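4-hydroxy-3-methylbut-2-enyl diphosphate reductase, apicoplast (Plasmodium falciparum, PDB 4N7B) reduces (E)-4-hydroxy-3-methylbut-2-enyl diphosphate to isopentenyl and dimethylallyl diphosphate with an iron-sulfur cluster, in the last step of the apicoplast isoprenoid precursor pathway. Local coordinates at residues 364-369 with 394-399; 336-341 with 358-363; 309-314 with 523-528; 239-244 with 287-292. One frame throughout, in Å; residues are numbered along the deposited sequence.

Interaction 1: residues 364-369 with 394-399; sequences NDVDKL and VQKLKN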
loop_
_atom_site.group_PDB
_atom_site.type_symbol
_atom_site.label_atom_id
_atom_site.label_comp_id
_atom_site.label_asym_id
_atom_site.label_seq_id
_atom_site.Cartn_x
_atom_site.Cartn_y
_atom_site.Cartn_z
ATOM N N ASN A 364 -9.375 -21.792 1.893
ATOM C CA ASN A 364 -9.349 -22.984 1.053
ATOM C C ASN A 364 -7.862 -23.345 0.834
ATOM O O ASN A 364 -7.457 -24.494 1.017
ATOM C CB ASN A 364 -10.067 -22.742 -0.283
ATOM C CG ASN A 364 -11.622 -22.879 -0.193
ATOM O OD1 ASN A 364 -12.186 -23.179 0.865
ATOM N ND2 ASN A 364 -12.305 -22.651 -1.328
ATOM N N ASP A 365 -7.047 -22.339 0.506
ATOM C CA ASP A 365 -5.638 -22.551 0.202
ATOM C C ASP A 365 -4.918 -23.154 1.394
ATOM O O ASP A 365 -3.957 -23.917 1.233
ATOM C CB ASP A 365 -4.966 -21.236 -0.201
ATOM C CG ASP A 365 -5.419 -20.731 -1.563
ATOM O OD1 ASP A 365 -5.973 -21.528 -2.364
ATOM O OD2 ASP A 365 -5.215 -19.526 -1.835
ATOM N N VAL A 366 -5.383 -22.824 2.593
ATOM C CA VAL A 366 -4.778 -23.371 3.803
ATOM C C VAL A 366 -5.030 -24.881 3.906
ATOM O O VAL A 366 -4.122 -25.652 4.245
ATOM C CB VAL A 366 -5.329 -22.696 5.067
ATOM C CG1 VAL A 366 -4.859 -23.445 6.301
ATOM C CG2 VAL A 366 -4.890 -21.238 5.124
ATOM N N ASP A 367 -6.265 -25.295 3.624
ATOM C CA ASP A 367 -6.635 -26.701 3.696
ATOM C C ASP A 367 -5.771 -27.531 2.777
ATOM O O ASP A 367 -5.487 -28.686 3.069
ATOM C CB ASP A 367 -8.089 -26.900 3.284
ATOM C CG ASP A 367 -9.066 -26.435 4.339
ATOM O OD1 ASP A 367 -8.841 -26.738 5.531
ATOM O OD2 ASP A 367 -10.059 -25.763 3.976
ATOM N N LYS A 368 -5.367 -26.937 1.660
ATOM C CA LYS A 368 -4.615 -27.650 0.635
ATOM C C LYS A 368 -3.133 -27.838 0.978
ATOM O O LYS A 368 -2.460 -28.651 0.361
ATOM C CB LYS A 368 -4.755 -26.939 -0.713
ATOM C CG LYS A 368 -6.138 -27.038 -1.301
ATOM C CD LYS A 368 -6.269 -26.220 -2.576
ATOM C CE LYS A 368 -7.710 -26.253 -3.114
ATOM N NZ LYS A 368 -7.893 -25.435 -4.351
ATOM N N LEU A 369 -2.621 -27.114 1.961
ATOM C CA LEU A 369 -1.199 -27.209 2.271
ATOM C C LEU A 369 -0.844 -28.546 2.915
ATOM O O LEU A 369 -1.512 -28.995 3.844
ATOM C CB LEU A 369 -0.774 -26.087 3.211
ATOM C CG LEU A 369 -0.804 -24.678 2.639
ATOM C CD1 LEU A 369 -0.406 -23.697 3.724
ATOM C CD2 LEU A 369 0.134 -24.573 1.440
ATOM N N VAL A 394 -4.587 -16.424 9.607
ATOM C CA VAL A 394 -3.479 -16.789 10.483
ATOM C C VAL A 394 -3.926 -17.795 11.534
ATOM O O VAL A 394 -3.221 -18.761 11.837
ATOM C CB VAL A 394 -2.883 -15.540 11.171
ATOM C CG1 VAL A 394 -2.028 -15.917 12.372
ATOM C CG2 VAL A 394 -2.091 -14.748 10.171
ATOM N N GLN A 395 -5.105 -17.565 12.092
ATOM C CA GLN A 395 -5.653 -18.452 13.100
ATOM C C GLN A 395 -5.812 -19.867 12.552
ATOM O O GLN A 395 -5.532 -20.850 13.245
ATOM C CB GLN A 395 -7.015 -17.938 13.537
ATOM C CG GLN A 395 -7.724 -18.817 14.536
ATOM C CD GLN A 395 -9.022 -18.184 14.995
ATOM O OE1 GLN A 395 -10.092 -18.423 14.417
ATOM N NE2 GLN A 395 -8.933 -17.345 16.027
ATOM N N LYS A 396 -6.275 -19.964 11.313
ATOM C CA LYS A 396 -6.469 -21.259 10.664
ATOM C C LYS A 396 -5.109 -21.882 10.372
ATOM O O LYS A 396 -4.900 -23.059 10.609
ATOM C CB LYS A 396 -7.268 -21.092 9.373
ATOM C CG LYS A 396 -7.863 -22.383 8.868
ATOM C CD LYS A 396 -8.724 -22.156 7.655
ATOM C CE LYS A 396 -9.150 -23.485 7.056
ATOM N NZ LYS A 396 -9.761 -24.384 8.074
ATOM N N LEU A 397 -4.172 -21.070 9.891
ATOM C CA LEU A 397 -2.802 -21.532 9.670
ATOM C C LEU A 397 -2.185 -22.128 10.925
ATOM O O LEU A 397 -1.509 -23.157 10.874
ATOM C CB LEU A 397 -1.902 -20.390 9.213
ATOM C CG LEU A 397 -1.515 -20.390 7.741
ATOM C CD1 LEU A 397 -0.526 -19.272 7.505
ATOM C CD2 LEU A 397 -0.929 -21.733 7.290
ATOM N N LYS A 398 -2.399 -21.464 12.050
ATOM C CA LYS A 398 -1.813 -21.893 13.306
ATOM C C LYS A 398 -2.476 -23.137 13.854
ATOM O O LYS A 398 -1.844 -23.902 14.565
ATOM C CB LYS A 398 -1.915 -20.784 14.343
ATOM C CG LYS A 398 -0.812 -19.779 14.255
ATOM C CD LYS A 398 -0.904 -18.833 15.434
ATOM C CE LYS A 398 0.268 -17.898 15.507
ATOM N NZ LYS A 398 -0.050 -16.739 16.399
ATOM N N ASN A 399 -3.754 -23.328 13.546
ATOM C CA ASN A 399 -4.453 -24.540 13.960
ATOM C C ASN A 399 -3.792 -25.732 13.297
ATOM O O ASN A 399 -3.451 -26.716 13.941
ATOM C CB ASN A 399 -5.934 -24.498 13.560
ATOM C CG ASN A 399 -6.750 -23.568 14.441
ATOM O OD1 ASN A 399 -6.348 -23.256 15.567
ATOM N ND2 ASN A 399 -7.908 -23.122 13.934
#
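Lys396 reaches from its own helix across Val366 to the carboxylate of Asp367. Its CG stands anti to the backbone N, and the chain stays extended as far as CE. A bend at the last torsion (chi4 52°) then turns the ammonium group. Asp367 OD1 and Lys396 NZ are 3.6 Å apart. This is a salt bridge, but a loose one that lacks a hydrogen bond. The two side chains cross at about a right angle, so the carboxylate also meets the methylene next to the charge, with Asp367 OD1 3.6 Å from Lys396 CE. Asp367 is exposed, and solvent probably weakens the attraction.

Beside the ion pair the contact is apolar. Val366 has CG1 anti to the backbone N, which splits its methyls between two neighbours. Val366 CG1 touches Lys396 CG at 4.1 Å. Val366 CG2 faces the branch point of Leu397, 4.4 Å from Leu397 CG. Further along, Leu369 and Leu397 cross obliquely and meet tip to tip, with Leu369 CD1 4.1 Å from Leu397 CD2. Leu397 has an unusual first torsion (chi1 -106°), and the end of its side chain leans to the other segment.

The two short helical segments run nearly parallel, 14° apart, with axes 10.0 Å from each other. Lys400 joins them again, through hydrogen bonds from its NZ to the carbonyls of Val366 and Leu369. The parallel sheet lies against both: Leu369 and Leu397 rest on Ile336 of strand 334-338, so helices 363-368 and 387-400 pack side by side on one sheet face.

Interaction 2: residues 336-341 with 358-363; sequences ILIGYK and HIVENV
Strands 336-338 and 358-360 run parallel at a 29° angle, joined by hydrogen bonds from Leu337 N to His358 O, Val360 N to Leu337 O and Gly339 N to Val360 O. The first is the straightest, with an N-H...O angle of 170°. On one sheet face the methyls of Val360 divide between two isoleucines. Val360 CG1 meets Ile336 CG2 at 3.7 Å, and Val360 CG2 lies alongside Ile338 CG1 at 3.9 Å. On the other face Leu337 CD2 approaches Ile359 CG1 at 4.3 Å.

Past the strand ends the contact turns polar. Lys341 N donates to Glu361 OE1 at 3.2 Å, from above the carboxylate plane. The same oxygen lies at the edge of the Tyr340 ring, near its plane. The Lys341 chain crosses Glu361 at about a right angle, and its methylenes cover the carboxylate. A bend at chi4 (-57°) takes Lys341 NZ to Ile359 O, a weak bond of 3.3 Å. Lys341 NZ stays 4.8 Å from Glu361 OE2, a distance that may allow a mild attraction but is too long for a salt bridge. Asn362 caps the next helix through Asp365 N.

The pair forms the two strands of a right-handed beta-alpha-beta crossover through helix 344-350, typical of the parallel alpha/beta domains of the IspH family. Tyr340 lies next to His343 and near Ser442, both of which probably bind the substrate, as in related enzymes.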
loop_
_atom_site.group_PDB
_atom_site.type_symbol
_atom_site.label_atom_id
_atom_site.label_comp_id
_atom_site.label_asym_id
_atom_site.label_seq_id
_atom_site.Cartn_x
_atom_site.Cartn_y
_atom_site.Cartn_z
ATOM N N ILE A 336 5.065 -19.477 3.852
ATOM C CA ILE A 336 3.673 -19.248 3.484
ATOM C C ILE A 336 3.439 -17.756 3.370
ATOM O O ILE A 336 3.662 -17.022 4.314
ATOM C CB ILE A 336 2.684 -19.828 4.501
ATOM C CG1 ILE A 336 2.463 -21.321 4.264
ATOM C CG2 ILE A 336 1.324 -19.217 4.300
ATOM C CD1 ILE A 336 3.629 -22.173 4.549
ATOM N N LEU A 337 2.985 -17.318 2.205
ATOM C CA LEU A 337 2.789 -15.907 1.929
ATOM C C LEU A 337 1.300 -15.621 1.835
ATOM O O LEU A 337 0.669 -15.999 0.860
ATOM C CB LEU A 337 3.459 -15.546 0.607
ATOM C CG LEU A 337 3.206 -14.138 0.050
ATOM C CD1 LEU A 337 3.374 -13.090 1.118
ATOM C CD2 LEU A 337 4.160 -13.876 -1.096
ATOM N N ILE A 338 0.736 -14.981 2.856
ATOM C CA ILE A 338 -0.687 -14.634 2.840
ATOM C C ILE A 338 -0.896 -13.322 2.084
ATOM O O ILE A 338 -0.391 -12.283 2.482
ATOM C CB ILE A 338 -1.216 -14.443 4.267
ATOM C CG1 ILE A 338 -0.841 -15.646 5.133
ATOM C CG2 ILE A 338 -2.711 -14.248 4.242
ATOM C CD1 ILE A 338 -1.318 -15.550 6.565
ATOM N N GLY A 339 -1.611 -13.359 0.979
ATOM C CA GLY A 339 -1.832 -12.148 0.217
ATOM C C GLY A 339 -2.526 -12.529 -1.059
ATOM O O GLY A 339 -2.805 -13.712 -1.259
ATOM N N TYR A 340 -2.799 -11.559 -1.925
ATOM C CA TYR A 340 -3.546 -11.824 -3.154
ATOM C C TYR A 340 -2.613 -12.092 -4.334
ATOM O O TYR A 340 -1.759 -11.268 -4.656
ATOM C CB TYR A 340 -4.470 -10.648 -3.445
ATOM C CG TYR A 340 -5.498 -10.470 -2.354
ATOM C CD1 TYR A 340 -6.587 -11.330 -2.265
ATOM C CD2 TYR A 340 -5.358 -9.483 -1.384
ATOM C CE1 TYR A 340 -7.533 -11.195 -1.264
ATOM C CE2 TYR A 340 -6.306 -9.335 -0.371
ATOM C CZ TYR A 340 -7.396 -10.196 -0.322
ATOM O OH TYR A 340 -8.349 -10.067 0.668
ATOM N N LYS A 341 -2.792 -13.259 -4.957
ATOM C CA LYS A 341 -1.877 -13.793 -5.975
ATOM C C LYS A 341 -1.478 -12.826 -7.093
ATOM O O LYS A 341 -0.359 -12.878 -7.604
ATOM C CB LYS A 341 -2.504 -15.029 -6.635
ATOM C CG LYS A 341 -2.559 -16.258 -5.752
ATOM C CD LYS A 341 -3.039 -17.492 -6.555
ATOM C CE LYS A 341 -3.407 -18.678 -5.634
ATOM N NZ LYS A 341 -2.297 -19.149 -4.721
ATOM N N HIS A 358 4.663 -20.567 -0.787
ATOM C CA HIS A 358 3.295 -20.963 -1.098
ATOM C C HIS A 358 2.344 -19.843 -0.762
ATOM O O HIS A 358 2.235 -19.438 0.389
ATOM C CB HIS A 358 2.932 -22.198 -0.290
ATOM C CG HIS A 358 3.976 -23.265 -0.349
ATOM N ND1 HIS A 358 3.803 -24.437 -1.052
ATOM C CD2 HIS A 358 5.221 -23.321 0.185
ATOM C CE1 HIS A 358 4.893 -25.177 -0.938
ATOM N NE2 HIS A 358 5.768 -24.524 -0.194
ATOM N N ILE A 359 1.651 -19.324 -1.761
ATOM C CA ILE A 359 0.761 -18.212 -1.513
ATOM C C ILE A 359 -0.597 -18.684 -1.033
ATOM O O ILE A 359 -1.190 -19.563 -1.640
ATOM C CB ILE A 359 0.553 -17.391 -2.785
ATOM C CG1 ILE A 359 1.891 -16.822 -3.249
ATOM C CG2 ILE A 359 -0.451 -16.262 -2.521
ATOM C CD1 ILE A 359 1.822 -16.089 -4.566
ATOM N N VAL A 360 -1.110 -18.090 0.039
ATOM C CA VAL A 360 -2.503 -18.333 0.389
ATOM C C VAL A 360 -3.305 -17.038 0.345
ATOM O O VAL A 360 -2.925 -16.040 0.952
ATOM C CB VAL A 360 -2.662 -19.074 1.753
ATOM C CG1 VAL A 360 -1.498 -20.026 1.971
ATOM C CG2 VAL A 360 -2.785 -18.124 2.885
ATOM N N GLU A 361 -4.400 -17.037 -0.414
ATOM C CA GLU A 361 -5.277 -15.870 -0.418
ATOM C C GLU A 361 -6.561 -16.104 0.360
ATOM O O GLU A 361 -7.338 -15.172 0.577
ATOM C CB GLU A 361 -5.594 -15.380 -1.835
ATOM C CG GLU A 361 -5.441 -16.374 -2.923
ATOM C CD GLU A 361 -5.840 -15.808 -4.284
ATOM O OE1 GLU A 361 -5.684 -14.585 -4.496
ATOM O OE2 GLU A 361 -6.316 -16.590 -5.142
ATOM N N ASN A 362 -6.778 -17.336 0.800
ATOM C CA ASN A 362 -8.009 -17.678 1.503
ATOM C C ASN A 362 -7.840 -18.937 2.325
ATOM O O ASN A 362 -6.780 -19.569 2.281
ATOM C CB ASN A 362 -9.157 -17.875 0.514
ATOM C CG ASN A 362 -8.852 -18.948 -0.534
ATOM O OD1 ASN A 362 -8.401 -20.054 -0.203
ATOM N ND2 ASN A 362 -9.076 -18.620 -1.804
ATOM N N VAL A 363 -8.887 -19.329 3.046
ATOM C CA VAL A 363 -8.789 -20.504 3.907
ATOM C C VAL A 363 -8.854 -21.824 3.117
ATOM O O VAL A 363 -8.470 -22.874 3.630
ATOM C CB VAL A 363 -9.902 -20.524 4.974
ATOM C CG1 VAL A 363 -9.836 -19.280 5.844
ATOM C CG2 VAL A 363 -11.284 -20.692 4.304
#

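Interaction 3: residues 309-314 with 523-528; sequences IEIDAT and PKNFLH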
loop_
_atom_site.group_PDB
_atom_site.type_symbol
_atom_site.label_atom_id
_atom_site.label_comp_id
_atom_site.label_asym_id
_atom_site.label_seq_id
_atom_site.Cartn_x
_atom_site.Cartn_y
_atom_site.Cartn_z
ATOM N N ILE A 309 20.473 2.548 -14.633
ATOM C CA ILE A 309 20.659 3.161 -13.331
ATOM C C ILE A 309 19.479 2.769 -12.478
ATOM O O ILE A 309 18.422 3.392 -12.548
ATOM C CB ILE A 309 20.671 4.695 -13.373
ATOM C CG1 ILE A 309 21.408 5.219 -14.608
ATOM C CG2 ILE A 309 21.306 5.231 -12.095
ATOM C CD1 ILE A 309 22.867 4.879 -14.624
ATOM N N GLU A 310 19.657 1.723 -11.684
ATOM C CA GLU A 310 18.605 1.234 -10.815
ATOM C C GLU A 310 18.419 2.147 -9.615
ATOM O O GLU A 310 19.338 2.351 -8.824
ATOM C CB GLU A 310 18.945 -0.165 -10.335
ATOM C CG GLU A 310 18.923 -1.203 -11.426
ATOM C CD GLU A 310 19.321 -2.563 -10.909
ATOM O OE1 GLU A 310 20.534 -2.862 -10.925
ATOM O OE2 GLU A 310 18.423 -3.323 -10.469
ATOM N N ILE A 311 17.216 2.691 -9.485
ATOM C CA ILE A 311 16.871 3.517 -8.341
ATOM C C ILE A 311 15.652 2.927 -7.641
ATOM O O ILE A 311 14.529 3.010 -8.140
ATOM C CB ILE A 311 16.613 4.963 -8.758
ATOM C CG1 ILE A 311 17.925 5.571 -9.254
ATOM C CG2 ILE A 311 16.047 5.754 -7.580
ATOM C CD1 ILE A 311 17.893 7.059 -9.393
ATOM N N ASP A 312 15.893 2.331 -6.478
ATOM C CA ASP A 312 14.919 1.455 -5.850
ATOM C C ASP A 312 14.084 2.170 -4.795
ATOM O O ASP A 312 14.559 2.418 -3.690
ATOM C CB ASP A 312 15.638 0.272 -5.213
ATOM C CG ASP A 312 14.684 -0.787 -4.708
ATOM O OD1 ASP A 312 13.449 -0.595 -4.803
ATOM O OD2 ASP A 312 15.167 -1.813 -4.196
ATOM N N ALA A 313 12.827 2.463 -5.130
ATOM C CA ALA A 313 11.922 3.164 -4.211
ATOM C C ALA A 313 11.002 2.189 -3.511
ATOM O O ALA A 313 9.964 2.588 -2.967
ATOM C CB ALA A 313 11.093 4.225 -4.958
ATOM N N THR A 314 11.368 0.909 -3.527
ATOM C CA THR A 314 10.633 -0.089 -2.755
ATOM C C THR A 314 10.494 0.470 -1.356
ATOM O O THR A 314 11.465 0.958 -0.779
ATOM C CB THR A 314 11.393 -1.427 -2.644
ATOM O OG1 THR A 314 11.442 -2.074 -3.915
ATOM C CG2 THR A 314 10.723 -2.354 -1.641
ATOM N N PRO A 523 16.504 6.773 -1.458
ATOM C CA PRO A 523 17.471 5.708 -1.759
ATOM C C PRO A 523 18.893 6.252 -1.803
ATOM O O PRO A 523 19.127 7.313 -2.368
ATOM C CB PRO A 523 17.021 5.209 -3.138
ATOM C CG PRO A 523 15.536 5.464 -3.143
ATOM C CD PRO A 523 15.380 6.779 -2.409
ATOM N N LYS A 524 19.833 5.534 -1.202
ATOM C CA LYS A 524 21.144 6.103 -0.936
ATOM C C LYS A 524 21.957 6.392 -2.190
ATOM O O LYS A 524 22.709 7.367 -2.224
ATOM C CB LYS A 524 21.917 5.212 0.037
ATOM C CG LYS A 524 21.333 5.304 1.437
ATOM C CD LYS A 524 22.049 4.433 2.451
ATOM C CE LYS A 524 21.224 4.321 3.738
ATOM N NZ LYS A 524 22.053 3.880 4.889
ATOM N N ASN A 525 21.811 5.571 -3.224
ATOM C CA ASN A 525 22.598 5.790 -4.436
ATOM C C ASN A 525 22.094 7.049 -5.113
ATOM O O ASN A 525 22.861 7.850 -5.642
ATOM C CB ASN A 525 22.495 4.601 -5.384
ATOM C CG ASN A 525 21.093 4.379 -5.866
ATOM O OD1 ASN A 525 20.134 4.797 -5.211
ATOM N ND2 ASN A 525 20.951 3.715 -7.010
ATOM N N PHE A 526 20.787 7.229 -5.062
ATOM C CA PHE A 526 20.163 8.402 -5.621
ATOM C C PHE A 526 20.601 9.665 -4.884
ATOM O O PHE A 526 20.834 10.704 -5.503
ATOM C CB PHE A 526 18.660 8.241 -5.538
ATOM C CG PHE A 526 17.913 9.416 -6.029
ATOM C CD1 PHE A 526 18.264 10.006 -7.227
ATOM C CD2 PHE A 526 16.857 9.932 -5.308
ATOM C CE1 PHE A 526 17.584 11.093 -7.698
ATOM C CE2 PHE A 526 16.168 11.019 -5.772
ATOM C CZ PHE A 526 16.536 11.604 -6.976
ATOM N N LEU A 527 20.716 9.576 -3.562
ATOM C CA LEU A 527 21.210 10.693 -2.759
ATOM C C LEU A 527 22.644 11.045 -3.137
ATOM O O LEU A 527 22.998 12.219 -3.220
ATOM C CB LEU A 527 21.160 10.353 -1.271
ATOM C CG LEU A 527 19.802 10.437 -0.580
ATOM C CD1 LEU A 527 19.906 9.887 0.830
ATOM C CD2 LEU A 527 19.324 11.876 -0.563
ATOM N N HIS A 528 23.468 10.028 -3.363
ATOM C CA HIS A 528 24.859 10.254 -3.739
ATOM C C HIS A 528 24.933 11.079 -5.021
ATOM O O HIS A 528 25.737 12.012 -5.131
ATOM C CB HIS A 528 25.593 8.927 -3.938
ATOM C CG HIS A 528 27.075 9.081 -4.114
ATOM N ND1 HIS A 528 27.925 9.360 -3.064
ATOM C CD2 HIS A 528 27.855 9.008 -5.219
ATOM C CE1 HIS A 528 29.165 9.442 -3.513
ATOM N NE2 HIS A 528 29.148 9.234 -4.817
HETATM O O HOH W 1 18.566 2.859 -4.970
#
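The C-terminal helix 524-533 starts against strand 309-312, the edge strand of a four-stranded parallel sheet. The two short segments are inclined at 119°. Asn525, in the first turn of the helix, makes the direct polar link. Its CG takes the crowded position between the backbone N and the carbonyl carbon (chi1 63°). From there Asn525 ND2 donates to Glu310 O over 2.8 Å. The acceptor lies in the amide plane of Asn525, and the donor in the carbonyl plane of Glu310, although the hydrogen bond is bent (N-H...O 133°). On the other branch, Asn525 OD1 accepts from a water at 2.5 Å. That water accepts in turn from Asp312 N, so one amide group serves two backbone atoms of the strand.

Two packing contacts flank this link. The apolar one joins Ile311 CD1 to Phe526 CD1 at 3.7 Å, meeting the ring obliquely. Phe526 has CG anti to its backbone N, and its CB also touches the isoleucine. At the helix N-cap position, Pro523 CG presses on the carbonyl oxygen Asp312 O at 3.2 Å. Cys244 of helix 232-247 touches both Ile311 and Phe526 and extends the apolar patch.

Asp312 turns its carboxylate elsewhere. Asp312 OD1 accepts from Thr314 N, forming an Asx turn, and also from Thr314 OG1 at 2.6 Å on the syn lone pair. Its OD2 forms a salt bridge with Arg300. Two donors and a cation should together favour the ionised acid. They also fix the rotation of the group where the strand leads toward the cluster ligand Cys315. The amide side chain of Asn525 thus holds backbone atoms of the strand edge, directly and through water, beside an apolar seam.

Interaction 4: residues 239-244 with 287-292; sequences ETVEEC and ILIYSA
Ile289 points from its strand toward helix 239-244. From CB the side chain forks. The CG2 branch, anti to the backbone N, slides past Thr240 in the opposite direction, and Ile289 CG2 lies 4.1 Å from Thr240 CG2. Thr240 turns its hydroxyl away to the carbonyl of Arg236 in its own helix, so a methyl is what it offers the strand. The other branch starts at CG1, which is anti to the carbonyl carbon (chi1 -58°). It runs on extended (chi2 177°) and carries CD1 to the helix surface.

The setting is a helix packed on a parallel alpha/beta sheet. Helix 232-247 covers one face of the sheet, nearly antiparallel to strand 287-290: the short segments make 168°, with axes 9.9 Å apart.

At the tip, Ile289 CD1 meets two residues one helical turn apart, Val241 and Cys244. Ile289 CD1 lies 3.7 Å from Cys244 SG. Ile289 CD1 is 3.9 Å from Val241 CA, and Val241 CG2 approaches it at the same distance while crossing obliquely. Cys244 SG also touches Ile287 CG2 at 4.4 Å, the neighbour two residues back on the same strand face. Ile252 and Val254 touch Ile289 from the adjacent strand 252-255.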
loop_
_atom_site.group_PDB
_atom_site.type_symbol
_atom_site.label_atom_id
_atom_site.label_comp_id
_atom_site.label_asym_id
_atom_site.label_seq_id
_atom_site.Cartn_x
_atom_site.Cartn_y
_atom_site.Cartn_z
ATOM N N GLU A 239 8.640 11.419 -4.096
ATOM C CA GLU A 239 9.777 12.333 -4.087
ATOM C C GLU A 239 10.932 11.733 -4.903
ATOM O O GLU A 239 11.643 12.445 -5.603
ATOM C CB GLU A 239 10.200 12.633 -2.645
ATOM C CG GLU A 239 11.328 13.677 -2.518
ATOM C CD GLU A 239 11.631 14.068 -1.063
ATOM O OE1 GLU A 239 12.510 14.936 -0.845
ATOM O OE2 GLU A 239 10.992 13.506 -0.138
ATOM N N THR A 240 11.093 10.414 -4.844
ATOM C CA THR A 240 12.156 9.758 -5.605
ATOM C C THR A 240 11.989 10.052 -7.090
ATOM O O THR A 240 12.954 10.374 -7.775
ATOM C CB THR A 240 12.163 8.237 -5.406
ATOM O OG1 THR A 240 12.614 7.925 -4.082
ATOM C CG2 THR A 240 13.085 7.576 -6.420
ATOM N N VAL A 241 10.765 9.959 -7.593
ATOM C CA VAL A 241 10.530 10.203 -9.017
ATOM C C VAL A 241 10.696 11.668 -9.363
ATOM O O VAL A 241 11.316 12.004 -10.371
ATOM C CB VAL A 241 9.124 9.755 -9.462
ATOM C CG1 VAL A 241 8.898 10.065 -10.945
ATOM C CG2 VAL A 241 8.950 8.261 -9.210
ATOM N N GLU A 242 10.142 12.538 -8.525
ATOM C CA GLU A 242 10.190 13.979 -8.755
ATOM C C GLU A 242 11.632 14.491 -8.775
ATOM O O GLU A 242 11.985 15.409 -9.523
ATOM C CB GLU A 242 9.394 14.703 -7.667
ATOM C CG GLU A 242 7.917 14.896 -8.009
ATOM C CD GLU A 242 7.069 15.253 -6.797
ATOM O OE1 GLU A 242 7.632 15.336 -5.680
ATOM O OE2 GLU A 242 5.834 15.434 -6.952
ATOM N N GLU A 243 12.474 13.868 -7.967
ATOM C CA GLU A 243 13.825 14.345 -7.793
ATOM C C GLU A 243 14.703 13.862 -8.953
ATOM O O GLU A 243 15.657 14.544 -9.351
ATOM C CB GLU A 243 14.343 13.898 -6.427
ATOM C CG GLU A 243 15.572 14.647 -5.971
ATOM C CD GLU A 243 15.258 16.072 -5.598
ATOM O OE1 GLU A 243 14.165 16.318 -5.042
ATOM O OE2 GLU A 243 16.099 16.941 -5.881
ATOM N N CYS A 244 14.352 12.710 -9.521
ATOM C CA CYS A 244 15.022 12.194 -10.711
ATOM C C CYS A 244 14.703 13.076 -11.901
ATOM O O CYS A 244 15.559 13.355 -12.743
ATOM C CB CYS A 244 14.553 10.775 -11.005
ATOM S SG CYS A 244 15.368 9.512 -10.003
ATOM N N ILE A 287 17.884 5.574 -16.573
ATOM C CA ILE A 287 17.343 5.454 -15.224
ATOM C C ILE A 287 16.110 4.568 -15.215
ATOM O O ILE A 287 15.225 4.721 -16.054
ATOM C CB ILE A 287 16.901 6.829 -14.683
ATOM C CG1 ILE A 287 18.071 7.814 -14.675
ATOM C CG2 ILE A 287 16.325 6.692 -13.290
ATOM C CD1 ILE A 287 18.844 7.831 -13.367
ATOM N N LEU A 288 16.050 3.645 -14.261
ATOM C CA LEU A 288 14.815 2.936 -13.988
ATOM C C LEU A 288 14.527 2.953 -12.505
ATOM O O LEU A 288 15.388 2.606 -11.699
ATOM C CB LEU A 288 14.876 1.490 -14.455
ATOM C CG LEU A 288 13.587 0.706 -14.167
ATOM C CD1 LEU A 288 12.408 1.276 -14.953
ATOM C CD2 LEU A 288 13.785 -0.755 -14.500
ATOM N N ILE A 289 13.304 3.343 -12.157
ATOM C CA ILE A 289 12.868 3.387 -10.768
ATOM C C ILE A 289 11.922 2.237 -10.430
ATOM O O ILE A 289 10.950 1.990 -11.151
ATOM C CB ILE A 289 12.152 4.705 -10.472
ATOM C CG1 ILE A 289 13.095 5.875 -10.779
ATOM C CG2 ILE A 289 11.698 4.740 -9.032
ATOM C CD1 ILE A 289 12.478 7.244 -10.595
ATOM N N TYR A 290 12.199 1.540 -9.332
ATOM C CA TYR A 290 11.308 0.483 -8.863
ATOM C C TYR A 290 10.269 1.085 -7.925
ATOM O O TYR A 290 10.603 1.870 -7.036
ATOM C CB TYR A 290 12.093 -0.621 -8.149
ATOM C CG TYR A 290 13.139 -1.287 -9.014
ATOM C CD1 TYR A 290 12.815 -1.804 -10.262
ATOM C CD2 TYR A 290 14.456 -1.381 -8.594
ATOM C CE1 TYR A 290 13.774 -2.409 -11.057
ATOM C CE2 TYR A 290 15.423 -1.984 -9.387
ATOM C CZ TYR A 290 15.079 -2.492 -10.615
ATOM O OH TYR A 290 16.047 -3.095 -11.401
ATOM N N SER A 291 9.011 0.709 -8.111
ATOM C CA SER A 291 7.929 1.311 -7.349
ATOM C C SER A 291 7.951 0.899 -5.880
ATOM O O SER A 291 8.692 0.005 -5.476
ATOM C CB SER A 291 6.581 0.912 -7.948
ATOM O OG SER A 291 6.257 -0.418 -7.587
ATOM N N ALA A 292 7.101 1.550 -5.091
ATOM C CA ALA A 292 7.001 1.300 -3.661
ATOM C C ALA A 292 6.645 -0.133 -3.322
ATOM O O ALA A 292 6.983 -0.614 -2.241
ATOM C CB ALA A 292 5.977 2.227 -3.066
#

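From the N terminus, interaction 4 comes first. It closes the loop from helix 232-247 to strand 287-290. Interaction 3 opens next, at strand 309-312, and closes only at the C-terminal helix, about 200 residues later. Inside that long loop lie interaction 2, which joins two neighbouring strands, and then interaction 1, which joins the two helices packed over them. Interactions 1 and 2 follow in series and touch through Leu397 and Ile336. Interactions 3 and 4 share another sheet, in which strands 287-290 and 309-312 are neighbours. The two groups lie apart: the centres of interactions 1 and 4 are about 38 Å from each other.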